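Local coordinates for alcohol dehydrogenase, zinc-containing (Thermotoga maritima, PDB 1VJ0) that is a zinc-containing alcohol dehydrogenase of the medium-chain family, catalysing interconversion of alcohols and aldehydes or ketones, probably with a nicotinamide cofactor, at the interface of chains A and B and the interface of chains A and C. Numbering follows the deposited sequence. Chains: chain A/B/C, alcohol dehydrogenase, zinc-containing.

Contact 1: the interface of chains A and B. Residues chain A 184, 218, 334, 337-338, 341; chain B 193, 195-196, 219.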
ATOM      1  N   TYR A 184      10.673  13.043   7.827  1.00 28.93           N
ATOM      2  CA  TYR A 184      10.195  11.677   7.963  1.00 27.63           C
ATOM      3  C   TYR A 184       8.875  11.469   7.229  1.00 27.01           C
ATOM      4  O   TYR A 184       8.716  10.503   6.457  1.00 26.08           O
ATOM      5  CB  TYR A 184      10.177  11.148   9.438  1.00 27.30           C
ATOM      6  CG  TYR A 184       9.797   9.711   9.334  1.00 27.26           C
ATOM      7  CD1 TYR A 184      10.722   8.777   8.933  1.00 29.51           C
ATOM      8  CD2 TYR A 184       8.480   9.320   9.466  1.00 26.26           C
ATOM      9  CE1 TYR A 184      10.357   7.473   8.681  1.00 29.87           C
ATOM     10  CE2 TYR A 184       8.103   8.001   9.234  1.00 27.78           C
ATOM     11  CZ  TYR A 184       9.038   7.100   8.834  1.00 28.80           C
ATOM     12  OH  TYR A 184       8.636   5.815   8.573  1.00 32.01           O
ATOM     13  N   LEU A 218      16.816   4.370   6.049  1.00 28.20           N
ATOM     14  CA  LEU A 218      15.793   3.523   5.404  1.00 28.85           C
ATOM     15  C   LEU A 218      16.388   2.649   4.292  1.00 28.14           C
ATOM     16  O   LEU A 218      15.708   1.802   3.735  1.00 28.99           O
ATOM     17  CB  LEU A 218      14.682   4.395   4.845  1.00 28.83           C
ATOM     18  CG  LEU A 218      13.915   5.212   5.893  1.00 31.24           C
ATOM     19  CD1 LEU A 218      12.841   6.056   5.266  1.00 34.71           C
ATOM     20  CD2 LEU A 218      13.330   4.305   6.970  1.00 32.43           C
ATOM     21  N   LYS A 334       8.668   7.679  15.047  1.00 28.92           N
ATOM     22  CA  LYS A 334       9.655   7.100  14.138  1.00 29.31           C
ATOM     23  C   LYS A 334      10.853   8.017  13.923  1.00 28.13           C
ATOM     24  O   LYS A 334      11.990   7.570  13.720  1.00 26.60           O
ATOM     25  CB  LYS A 334       8.996   6.709  12.819  1.00 30.25           C
ATOM     26  CG  LYS A 334       7.859   5.747  12.999  1.00 32.06           C
ATOM     27  CD  LYS A 334       7.053   5.513  11.727  1.00 30.48           C
ATOM     28  CE  LYS A 334       5.813   4.663  12.056  1.00 36.95           C
ATOM     29  NZ  LYS A 334       4.750   4.570  10.953  1.00 37.45           N
ATOM     30  N   SER A 337      13.077   7.614  16.877  1.00 26.41           N
ATOM     31  CA  SER A 337      13.889   6.368  16.752  1.00 27.84           C
ATOM     32  C   SER A 337      15.088   6.538  15.806  1.00 27.05           C
ATOM     33  O   SER A 337      16.228   6.184  16.159  1.00 25.88           O
ATOM     34  CB  SER A 337      13.013   5.165  16.359  1.00 28.80           C
ATOM     35  OG  SER A 337      13.805   3.985  16.170  1.00 35.35           O
ATOM     36  N   ILE A 338      14.849   7.092  14.618  1.00 26.62           N
ATOM     37  CA  ILE A 338      15.957   7.315  13.669  1.00 27.18           C
ATOM     38  C   ILE A 338      16.997   8.262  14.259  1.00 25.65           C
ATOM     39  O   ILE A 338      18.215   8.033  14.185  1.00 25.63           O
ATOM     40  CB  ILE A 338      15.426   7.840  12.334  1.00 26.59           C
ATOM     41  CG1 ILE A 338      14.644   6.741  11.606  1.00 29.11           C
ATOM     42  CG2 ILE A 338      16.560   8.295  11.420  1.00 27.23           C
ATOM     43  CD1 ILE A 338      13.737   7.336  10.448  1.00 31.38           C
ATOM     44  N   ARG A 341      19.581   6.893  16.777  1.00 29.26           N
ATOM     45  CA  ARG A 341      20.726   6.193  16.225  1.00 30.45           C
ATOM     46  C   ARG A 341      21.694   7.121  15.499  1.00 28.04           C
ATOM     47  O   ARG A 341      22.654   6.653  14.934  1.00 26.93           O
ATOM     48  CB  ARG A 341      20.299   5.111  15.266  1.00 30.58           C
ATOM     49  CG  ARG A 341      19.386   4.032  15.867  1.00 35.41           C
ATOM     50  CD  ARG A 341      19.026   2.917  14.860  1.00 37.81           C
ATOM     51  NE  ARG A 341      17.955   3.295  13.911  1.00 45.71           N
ATOM     52  CZ  ARG A 341      18.082   3.349  12.569  1.00 46.82           C
ATOM     53  NH1 ARG A 341      19.247   3.103  11.941  1.00 49.30           N
ATOM     54  NH2 ARG A 341      17.012   3.708  11.848  1.00 47.25           N
TER
ATOM     55  N   SER B 193       7.218   1.270   6.919  1.00 29.65           N
ATOM     56  CA  SER B 193       8.662   1.407   7.181  1.00 29.45           C
ATOM     57  C   SER B 193       9.017   0.639   8.467  1.00 30.01           C
ATOM     58  O   SER B 193       8.129   0.346   9.330  1.00 27.85           O
ATOM     59  CB  SER B 193       9.091   2.867   7.259  1.00 29.53           C
ATOM     60  OG  SER B 193       9.200   3.304   8.581  1.00 32.11           O
ATOM     61  N   ALA B 195      11.205   1.876  10.549  1.00 27.39           N
ATOM     62  CA  ALA B 195      11.603   2.859  11.561  1.00 27.20           C
ATOM     63  C   ALA B 195      10.801   2.588  12.868  1.00 28.51           C
ATOM     64  O   ALA B 195       9.604   2.402  12.819  1.00 27.16           O
ATOM     65  CB  ALA B 195      11.374   4.291  11.061  1.00 26.08           C
ATOM     66  N   GLY B 196      11.475   2.526  14.012  1.00 28.50           N
ATOM     67  CA  GLY B 196      10.768   2.372  15.255  1.00 29.20           C
ATOM     68  C   GLY B 196      10.262   0.972  15.549  1.00 29.36           C
ATOM     69  O   GLY B 196       9.627   0.767  16.585  1.00 31.33           O
ATOM     70  N   GLY B 219      16.258   0.016   8.622  1.00 27.26           N
ATOM     71  CA  GLY B 219      16.058   0.988   9.677  1.00 26.24           C
ATOM     72  C   GLY B 219      15.311   0.509  10.898  1.00 26.49           C
ATOM     73  O   GLY B 219      14.776   1.296  11.665  1.00 26.37           O
TER
HETATM   74  O   HOH W   1      14.276   2.884  13.931  1.00 29.85           O
HETATM   75  O   HOH W   2       5.428   3.563   8.113  1.00 31.31           O
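The side-chain hydroxyl OG of B:Ser193 is held by groups from both chains. The phenol OH of A:Tyr184 lies 2.6 Å from B:Ser193 OG, a short hydrogen bond in which either hydroxyl could be the donor, and the backbone N of B:Ala195 donates to the same OG over 3.2 Å. The serine oxygen meets the tyrosine at the edge of the ring and in its plane. One face of that ring is covered within chain A by CB of A:Lys334, toward the rim. With CG of A:Tyr184 anti to the backbone N (chi1 -174°), the phenol leaves helix 170-188 toward chain B. B:Ala195 directs its methyl group at helix 329-340: CB of B:Ala195 lies 3.8 Å from CB of A:Lys334 and 3.9 Å from CD1 of A:Ile338. Beyond CG the lysine chain is extended, and its NZ reaches water 2 at 3.1 Å, which also contacts the backbone N of B:Ser193. Water 1 joins OG of A:Ser337 at 2.5 Å, N of B:Gly196 at 2.8 Å and O of B:Gly219. The glycine N-H points almost straight at this water (174° at H). A direct hydroxyl pair, a methyl group packed on a helix and water bridges fit the loop residues B:Ser193, B:Ala195 and B:Gly196, with B:Gly219, to chain A; the two-fold twin repeats the fit, consistent with holding A and B together in the deposited tetramer, biological or not.

Contact 2: the interface of chains A and C. Residues chain A 125-126, 185, 323, 325; chain C 291, 315, 317-318.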
ATOM      1  N   TYR A 125      -2.495  15.049  10.822  1.00 26.98           N
ATOM      2  CA  TYR A 125      -1.708  16.252  10.456  1.00 26.00           C
ATOM      3  C   TYR A 125      -2.609  17.219   9.693  1.00 25.92           C
ATOM      4  O   TYR A 125      -2.327  18.438   9.612  1.00 25.25           O
ATOM      5  CB  TYR A 125      -0.418  15.861   9.661  1.00 26.11           C
ATOM      6  CG  TYR A 125      -0.607  14.760   8.665  1.00 24.53           C
ATOM      7  CD1 TYR A 125      -0.494  13.412   9.026  1.00 27.40           C
ATOM      8  CD2 TYR A 125      -0.981  15.050   7.368  1.00 27.45           C
ATOM      9  CE1 TYR A 125      -0.760  12.409   8.109  1.00 25.79           C
ATOM     10  CE2 TYR A 125      -1.225  14.058   6.445  1.00 26.63           C
ATOM     11  CZ  TYR A 125      -1.141  12.748   6.828  1.00 27.62           C
ATOM     12  OH  TYR A 125      -1.428  11.820   5.852  1.00 26.65           O
ATOM     13  N   LEU A 126      -3.702  16.713   9.102  1.00 25.34           N
ATOM     14  CA  LEU A 126      -4.659  17.587   8.370  1.00 25.18           C
ATOM     15  C   LEU A 126      -5.874  18.110   9.187  1.00 26.07           C
ATOM     16  O   LEU A 126      -6.765  18.773   8.653  1.00 26.48           O
ATOM     17  CB  LEU A 126      -5.161  16.928   7.075  1.00 25.12           C
ATOM     18  CG  LEU A 126      -4.088  16.441   6.105  1.00 22.42           C
ATOM     19  CD1 LEU A 126      -4.638  15.723   4.889  1.00 20.11           C
ATOM     20  CD2 LEU A 126      -3.207  17.579   5.730  1.00 26.08           C
ATOM     21  N   HIS A 185       7.906  12.339   7.462  1.00 26.31           N
ATOM     22  CA  HIS A 185       6.620  12.273   6.803  1.00 26.91           C
ATOM     23  C   HIS A 185       6.847  12.114   5.285  1.00 27.21           C
ATOM     24  O   HIS A 185       6.209  11.302   4.580  1.00 25.25           O
ATOM     25  CB  HIS A 185       5.825  13.568   7.145  1.00 26.45           C
ATOM     26  CG  HIS A 185       4.448  13.641   6.558  1.00 25.84           C
ATOM     27  ND1 HIS A 185       3.564  14.661   6.868  1.00 25.35           N
ATOM     28  CD2 HIS A 185       3.770  12.794   5.758  1.00 26.21           C
ATOM     29  CE1 HIS A 185       2.429  14.464   6.219  1.00 28.42           C
ATOM     30  NE2 HIS A 185       2.519  13.323   5.548  1.00 24.66           N
ATOM     31  N   GLY A 323       2.427  16.557  -1.888  1.00 26.81           N
ATOM     32  CA  GLY A 323       2.746  17.609  -0.943  1.00 27.67           C
ATOM     33  C   GLY A 323       2.733  17.055   0.475  1.00 27.65           C
ATOM     34  O   GLY A 323       1.922  16.168   0.795  1.00 26.77           O
ATOM     35  N   TRP A 325       2.412  18.077   4.499  1.00 29.16           N
ATOM     36  CA  TRP A 325       2.018  19.030   5.504  1.00 29.61           C
ATOM     37  C   TRP A 325       2.386  18.491   6.906  1.00 28.88           C
ATOM     38  O   TRP A 325       1.817  17.488   7.350  1.00 29.09           O
ATOM     39  CB  TRP A 325       0.511  19.322   5.441  1.00 29.95           C
ATOM     40  CG  TRP A 325       0.142  20.388   6.417  1.00 30.26           C
ATOM     41  CD1 TRP A 325      -0.683  20.293   7.507  1.00 30.40           C
ATOM     42  CD2 TRP A 325       0.616  21.706   6.386  1.00 31.05           C
ATOM     43  NE1 TRP A 325      -0.743  21.498   8.156  1.00 32.78           N
ATOM     44  CE2 TRP A 325       0.046  22.389   7.482  1.00 31.24           C
ATOM     45  CE3 TRP A 325       1.463  22.412   5.507  1.00 31.39           C
ATOM     46  CZ2 TRP A 325       0.316  23.727   7.757  1.00 33.50           C
ATOM     47  CZ3 TRP A 325       1.761  23.742   5.797  1.00 33.28           C
ATOM     48  CH2 TRP A 325       1.166  24.389   6.911  1.00 32.49           C
TER
ATOM     49  N   GLY C 291      -5.547  16.277   1.557  1.00 28.04           N
ATOM     50  CA  GLY C 291      -5.236  14.851   1.484  1.00 28.89           C
ATOM     51  C   GLY C 291      -5.802  14.149   0.268  1.00 29.56           C
ATOM     52  O   GLY C 291      -5.714  12.925   0.177  1.00 29.35           O
ATOM     53  N   VAL C 315       1.383  21.481  -1.091  1.00 26.24           N
ATOM     54  CA  VAL C 315       1.976  21.426   0.241  1.00 26.42           C
ATOM     55  C   VAL C 315       0.902  21.545   1.364  1.00 27.92           C
ATOM     56  O   VAL C 315       0.725  20.611   2.181  1.00 25.88           O
ATOM     57  CB  VAL C 315       3.101  22.430   0.462  1.00 25.90           C
ATOM     58  CG1 VAL C 315       3.641  22.334   1.857  1.00 27.92           C
ATOM     59  CG2 VAL C 315       4.289  22.203  -0.461  1.00 27.02           C
ATOM     60  N   LYS C 317      -2.245  21.457   1.085  1.00 28.88           N
ATOM     61  CA  LYS C 317      -3.275  20.483   0.852  1.00 30.12           C
ATOM     62  C   LYS C 317      -2.829  19.026   1.132  1.00 29.53           C
ATOM     63  O   LYS C 317      -3.670  18.113   1.219  1.00 29.82           O
ATOM     64  CB  LYS C 317      -3.751  20.661  -0.615  1.00 30.69           C
ATOM     65  CG  LYS C 317      -5.088  20.223  -0.921  1.00 33.25           C
ATOM     66  CD  LYS C 317      -5.519  20.720  -2.341  1.00 34.55           C
ATOM     67  CE  LYS C 317      -6.148  22.135  -2.303  1.00 34.66           C
ATOM     68  NZ  LYS C 317      -7.579  22.094  -2.355  1.00 34.33           N
ATOM     69  N   ASN C 318      -1.507  18.785   1.257  1.00 28.09           N
ATOM     70  CA  ASN C 318      -0.984  17.449   1.405  1.00 27.86           C
ATOM     71  C   ASN C 318      -1.622  16.601   0.300  1.00 27.87           C
ATOM     72  O   ASN C 318      -2.032  15.491   0.530  1.00 27.80           O
ATOM     73  CB  ASN C 318      -1.230  16.863   2.817  1.00 26.95           C
ATOM     74  CG  ASN C 318      -0.277  15.692   3.187  1.00 27.39           C
ATOM     75  OD1 ASN C 318       0.717  15.896   3.896  1.00 26.80           O
ATOM     76  ND2 ASN C 318      -0.617  14.457   2.775  1.00 27.75           N
TER
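C:Asn318 turns CG anti to its backbone N (chi1 -159°), and a chi2 of 99° sets the carboxamide so that OD1 meets the backbone of A:Trp325. The amide N of A:Trp325 donates to OD1 over 2.8 Å, nearly straight at the hydrogen (167°), with the donor slightly tilted from the carbonyl plane. The bond is made to main chain, not to the indole. Other groups of chain A pack around the same amide. CE1 of A:His185 approaches OD1 to 3.2 Å from the opposite direction, its ring only modestly inclined to the amide plane; this is a close contact, and no hydrogen bond is assigned to it. The A:Tyr125 and C:Asn318 side chains cross at about a right angle, CE2 of the tyrosine 3.8 Å from CG of the asparagine, the ring inclined to the amide. Within chain A, CE1 of A:His185 also lies over a face of this tyrosine ring, toward its rim. A:Leu126 divides its methyl groups between two partners: CD2 packs 3.6 Å from CB of C:Asn318, while CD1 rests 3.6 Å from CA of C:Gly291. On another flank, CB of A:Trp325 lies 3.5 Å from the carbonyl O of C:Val315. With 51 Å² of its surface hidden, C:Asn318 acts as a polar plug between 3-10 helix 124-126 and the A:Trp325 loop of chain A, apparently fixing how the two subunits register.

Contact 3: the interface of chains A and C. Residues chain A 296, 299, 323-324; chain C 310, 314-315.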
ATOM      1  N   VAL A 296       7.083  17.026  -1.852  1.00 26.84           N
ATOM      2  CA  VAL A 296       7.293  18.451  -1.781  1.00 28.21           C
ATOM      3  C   VAL A 296       6.962  18.923  -0.370  1.00 28.41           C
ATOM      4  O   VAL A 296       5.801  18.983   0.028  1.00 29.25           O
ATOM      5  CB  VAL A 296       6.468  19.184  -2.848  1.00 28.32           C
ATOM      6  CG1 VAL A 296       6.764  20.627  -2.800  1.00 28.63           C
ATOM      7  CG2 VAL A 296       6.772  18.613  -4.217  1.00 28.97           C
ATOM      8  N   VAL A 299       8.426  24.250   0.638  1.00 29.51           N
ATOM      9  CA  VAL A 299       7.637  25.463   0.389  1.00 29.21           C
ATOM     10  C   VAL A 299       6.659  25.674   1.542  1.00 29.81           C
ATOM     11  O   VAL A 299       5.808  24.809   1.846  1.00 29.45           O
ATOM     12  CB  VAL A 299       6.897  25.408  -0.920  1.00 29.07           C
ATOM     13  CG1 VAL A 299       6.094  26.651  -1.108  1.00 28.77           C
ATOM     14  CG2 VAL A 299       7.880  25.180  -2.101  1.00 30.32           C
ATOM     15  N   GLY A 323       2.427  16.557  -1.888  1.00 26.81           N
ATOM     16  CA  GLY A 323       2.746  17.609  -0.943  1.00 27.67           C
ATOM     17  C   GLY A 323       2.733  17.055   0.475  1.00 27.65           C
ATOM     18  O   GLY A 323       1.922  16.168   0.795  1.00 26.77           O
ATOM     19  N   ILE A 324       3.594  17.607   1.334  1.00 27.00           N
ATOM     20  CA  ILE A 324       3.775  17.143   2.706  1.00 27.04           C
ATOM     21  C   ILE A 324       3.459  18.275   3.705  1.00 29.57           C
ATOM     22  O   ILE A 324       4.125  19.332   3.702  1.00 28.51           O
ATOM     23  CB  ILE A 324       5.231  16.607   2.933  1.00 27.94           C
ATOM     24  CG1 ILE A 324       5.596  15.575   1.887  1.00 27.17           C
ATOM     25  CG2 ILE A 324       5.397  16.103   4.374  1.00 26.64           C
ATOM     26  CD1 ILE A 324       4.769  14.335   1.892  1.00 30.04           C
TER
ATOM     27  N   VAL C 310       2.209  25.963  -5.870  1.00 26.86           N
ATOM     28  CA  VAL C 310       2.833  24.861  -5.132  1.00 27.14           C
ATOM     29  C   VAL C 310       2.388  24.820  -3.649  1.00 26.66           C
ATOM     30  O   VAL C 310       2.010  23.778  -3.164  1.00 27.37           O
ATOM     31  CB  VAL C 310       4.340  24.931  -5.258  1.00 26.13           C
ATOM     32  CG1 VAL C 310       5.037  23.864  -4.348  1.00 27.03           C
ATOM     33  CG2 VAL C 310       4.728  24.714  -6.743  1.00 26.61           C
ATOM     34  N   LEU C 314      -0.424  21.866  -3.452  1.00 28.54           N
ATOM     35  CA  LEU C 314       0.324  20.642  -3.059  1.00 28.49           C
ATOM     36  C   LEU C 314       0.588  20.553  -1.581  1.00 27.08           C
ATOM     37  O   LEU C 314       0.161  19.613  -0.951  1.00 27.02           O
ATOM     38  CB  LEU C 314       1.686  20.523  -3.762  1.00 29.27           C
ATOM     39  CG  LEU C 314       1.805  19.738  -5.046  1.00 30.56           C
ATOM     40  CD1 LEU C 314       3.246  19.873  -5.553  1.00 31.20           C
ATOM     41  CD2 LEU C 314       1.345  18.276  -4.914  1.00 28.93           C
ATOM     42  N   VAL C 315       1.383  21.481  -1.091  1.00 26.24           N
ATOM     43  CA  VAL C 315       1.976  21.426   0.241  1.00 26.42           C
ATOM     44  C   VAL C 315       0.902  21.545   1.364  1.00 27.92           C
ATOM     45  O   VAL C 315       0.725  20.611   2.181  1.00 25.88           O
ATOM     46  CB  VAL C 315       3.101  22.430   0.462  1.00 25.90           C
ATOM     47  CG1 VAL C 315       3.641  22.334   1.857  1.00 27.92           C
ATOM     48  CG2 VAL C 315       4.289  22.203  -0.461  1.00 27.02           C
TER
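Helix 310-315 of chain C packs against the ends of strands 292-296 and 320-323 of chain A and the loops that follow them. Its side of the contact is formed by C:Val310, C:Leu314 and C:Val315, and the surface hidden on both sides totals 121 Å². The two methyl groups of A:Val296 meet different helix residues. CG1, anti to the backbone N (chi1 -177°), lies 3.8 Å from CG2 of C:Val315 and 4.0 Å from CG1 of C:Val310; CG2 meets CD1 of C:Leu314 at 4.0 Å. In each of these pairs the side chains cross at about a right angle, and the touching is done by methyl groups. A:Val299 continues the apolar surface into the loop after strand 292-296, its CG2 3.9 Å from CG1 of C:Val310. With no side chain at A:Gly323, its backbone can approach the helix closely, as its CA, 4.1 Å from CA of C:Val315, and its N, 3.6 Å from CD2 of C:Leu314, indicate. The methyl groups of C:Val315 also face backbone carbonyls of chain A. CG2 lies 3.6 Å from O of A:Val296, whereas CG1 lies 3.3 Å from O of A:Val299, with O of A:Ile324 slightly farther away.

Contact 4: the interface of chains A and C. Residues chain A 306-309; chain C 305-308.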
ATOM      1  N   VAL A 306       4.340  28.693 -10.405  1.00 28.72           N
ATOM      2  CA  VAL A 306       5.422  28.288 -11.309  1.00 30.40           C
ATOM      3  C   VAL A 306       4.828  27.670 -12.563  1.00 30.12           C
ATOM      4  O   VAL A 306       3.746  27.091 -12.509  1.00 31.19           O
ATOM      5  CB  VAL A 306       6.405  27.264 -10.662  1.00 31.36           C
ATOM      6  CG1 VAL A 306       7.113  27.924  -9.474  1.00 34.89           C
ATOM      7  CG2 VAL A 306       5.709  26.000 -10.251  1.00 31.79           C
ATOM      8  N   PRO A 307       5.515  27.820 -13.686  1.00 30.08           N
ATOM      9  CA  PRO A 307       5.056  27.266 -14.962  1.00 29.24           C
ATOM     10  C   PRO A 307       5.251  25.757 -14.981  1.00 29.59           C
ATOM     11  O   PRO A 307       6.370  25.264 -15.078  1.00 29.61           O
ATOM     12  CB  PRO A 307       5.931  27.984 -16.020  1.00 29.80           C
ATOM     13  CG  PRO A 307       7.098  28.534 -15.271  1.00 30.38           C
ATOM     14  CD  PRO A 307       6.767  28.594 -13.821  1.00 29.16           C
ATOM     15  N   PHE A 308       4.156  25.031 -14.808  1.00 28.44           N
ATOM     16  CA  PHE A 308       4.221  23.592 -14.704  1.00 28.11           C
ATOM     17  C   PHE A 308       3.846  22.942 -16.005  1.00 27.66           C
ATOM     18  O   PHE A 308       2.794  23.229 -16.552  1.00 26.24           O
ATOM     19  CB  PHE A 308       3.262  23.129 -13.626  1.00 30.57           C
ATOM     20  CG  PHE A 308       3.494  21.723 -13.186  1.00 30.70           C
ATOM     21  CD1 PHE A 308       2.907  20.664 -13.873  1.00 30.76           C
ATOM     22  CD2 PHE A 308       4.251  21.460 -12.072  1.00 35.12           C
ATOM     23  CE1 PHE A 308       3.094  19.371 -13.458  1.00 35.53           C
ATOM     24  CE2 PHE A 308       4.445  20.172 -11.643  1.00 37.30           C
ATOM     25  CZ  PHE A 308       3.860  19.096 -12.365  1.00 35.62           C
ATOM     26  N   LYS A 309       4.717  22.038 -16.484  1.00 27.07           N
ATOM     27  CA  LYS A 309       4.489  21.316 -17.716  1.00 27.49           C
ATOM     28  C   LYS A 309       3.759  19.996 -17.426  1.00 27.11           C
ATOM     29  O   LYS A 309       4.365  18.986 -17.078  1.00 25.29           O
ATOM     30  CB  LYS A 309       5.815  21.003 -18.387  1.00 28.49           C
ATOM     31  CG  LYS A 309       6.593  22.223 -18.786  1.00 30.11           C
ATOM     32  CD  LYS A 309       7.818  21.859 -19.581  1.00 31.74           C
ATOM     33  CE  LYS A 309       8.583  23.177 -19.867  1.00 36.97           C
ATOM     34  NZ  LYS A 309       9.859  22.934 -20.607  1.00 41.69           N
TER
ATOM     35  N   PRO C 305       2.948  25.624 -20.386  1.00 28.93           N
ATOM     36  CA  PRO C 305       2.886  25.362 -18.941  1.00 29.11           C
ATOM     37  C   PRO C 305       1.717  26.091 -18.270  1.00 29.54           C
ATOM     38  O   PRO C 305       1.311  27.124 -18.726  1.00 28.55           O
ATOM     39  CB  PRO C 305       4.237  25.863 -18.409  1.00 29.34           C
ATOM     40  CG  PRO C 305       4.914  26.587 -19.537  1.00 29.32           C
ATOM     41  CD  PRO C 305       4.205  26.271 -20.789  1.00 28.70           C
ATOM     42  N   VAL C 306       1.164  25.532 -17.204  1.00 30.32           N
ATOM     43  CA  VAL C 306       0.109  26.216 -16.450  1.00 31.08           C
ATOM     44  C   VAL C 306       0.695  26.741 -15.153  1.00 30.50           C
ATOM     45  O   VAL C 306       1.654  26.161 -14.617  1.00 29.30           O
ATOM     46  CB  VAL C 306      -1.090  25.301 -16.163  1.00 31.82           C
ATOM     47  CG1 VAL C 306      -1.642  24.833 -17.484  1.00 36.44           C
ATOM     48  CG2 VAL C 306      -0.706  24.089 -15.291  1.00 32.16           C
ATOM     49  N   PRO C 307       0.122  27.820 -14.648  1.00 29.83           N
ATOM     50  CA  PRO C 307       0.621  28.424 -13.425  1.00 29.93           C
ATOM     51  C   PRO C 307       0.173  27.573 -12.265  1.00 30.23           C
ATOM     52  O   PRO C 307      -1.048  27.360 -12.037  1.00 33.55           O
ATOM     53  CB  PRO C 307      -0.005  29.818 -13.392  1.00 29.66           C
ATOM     54  CG  PRO C 307      -1.220  29.762 -14.278  1.00 31.49           C
ATOM     55  CD  PRO C 307      -1.064  28.523 -15.175  1.00 30.50           C
ATOM     56  N   PHE C 308       1.143  27.016 -11.571  1.00 28.70           N
ATOM     57  CA  PHE C 308       0.830  26.057 -10.538  1.00 28.15           C
ATOM     58  C   PHE C 308       1.180  26.649  -9.186  1.00 26.92           C
ATOM     59  O   PHE C 308       2.295  27.129  -8.966  1.00 25.85           O
ATOM     60  CB  PHE C 308       1.560  24.754 -10.831  1.00 28.81           C
ATOM     61  CG  PHE C 308       1.093  23.587  -9.985  1.00 28.70           C
ATOM     62  CD1 PHE C 308       1.452  23.509  -8.631  1.00 29.15           C
ATOM     63  CD2 PHE C 308       0.348  22.555 -10.545  1.00 33.63           C
ATOM     64  CE1 PHE C 308       1.070  22.426  -7.805  1.00 28.14           C
ATOM     65  CE2 PHE C 308      -0.095  21.496  -9.735  1.00 33.86           C
ATOM     66  CZ  PHE C 308       0.282  21.452  -8.319  1.00 31.06           C
TER
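An intermolecular antiparallel beta ladder forms where strand 306-308 of chain A runs beside the same strand of chain C. A:Pro307 pairs with C:Pro307 at the centre, and A:Val306 and A:Phe308 face C:Phe308 and C:Val306, as expected for a strand meeting its own copy across a two-fold axis. Backbone hydrogen bonds between the valines and phenylalanines define the register. The N of A:Val306 donates to O of C:Phe308 over 2.9 Å, and the N of C:Phe308 returns to O of A:Val306 over 2.8 Å. At the other end, the N of A:Phe308 donates to O of C:Val306 over 2.8 Å and the N of C:Val306 to O of A:Phe308 over 2.9 Å. The proline pair occupies the non-hydrogen-bonded position, where an antiparallel ladder requires no N-H across, so proline is tolerated there. Both phenylalanines leave the ladder on the same side, and with CG anti to the backbone N in each (chi1 -165° in A:Phe308, -168° in C:Phe308) they run side by side. Contact between them is made at their bases, with CB of A:Phe308 3.7 Å from CB of C:Phe308; CG of A:Phe308 is 4.2 Å from CD2 of C:Phe308. C:Pro305 extends the contact beyond the strand and has 59 Å² of surface hidden. Its ring carbon CB packs 3.6 Å from CB of A:Pro307.

Contacts 2, 3 and 4 belong to the A–C interface, while contact 1 joins A to B, so chain A uses separate surfaces for two partners within the deposited four-chain assembly. Contacts 2 and 3 are neighbours, their C-alpha centres about 7 Å apart, and share A:Gly323 and C:Val315. Contact 4 lies about 15 Å from contact 3 and 21 Å from contact 2, while contact 1 is about 20 Å from contact 2 and 35 Å from contact 4. Helix 170-188 supplies A:Tyr184 to contact 1 and A:His185 to contact 2, neighbours in sequence, so this helix may link the two interfaces.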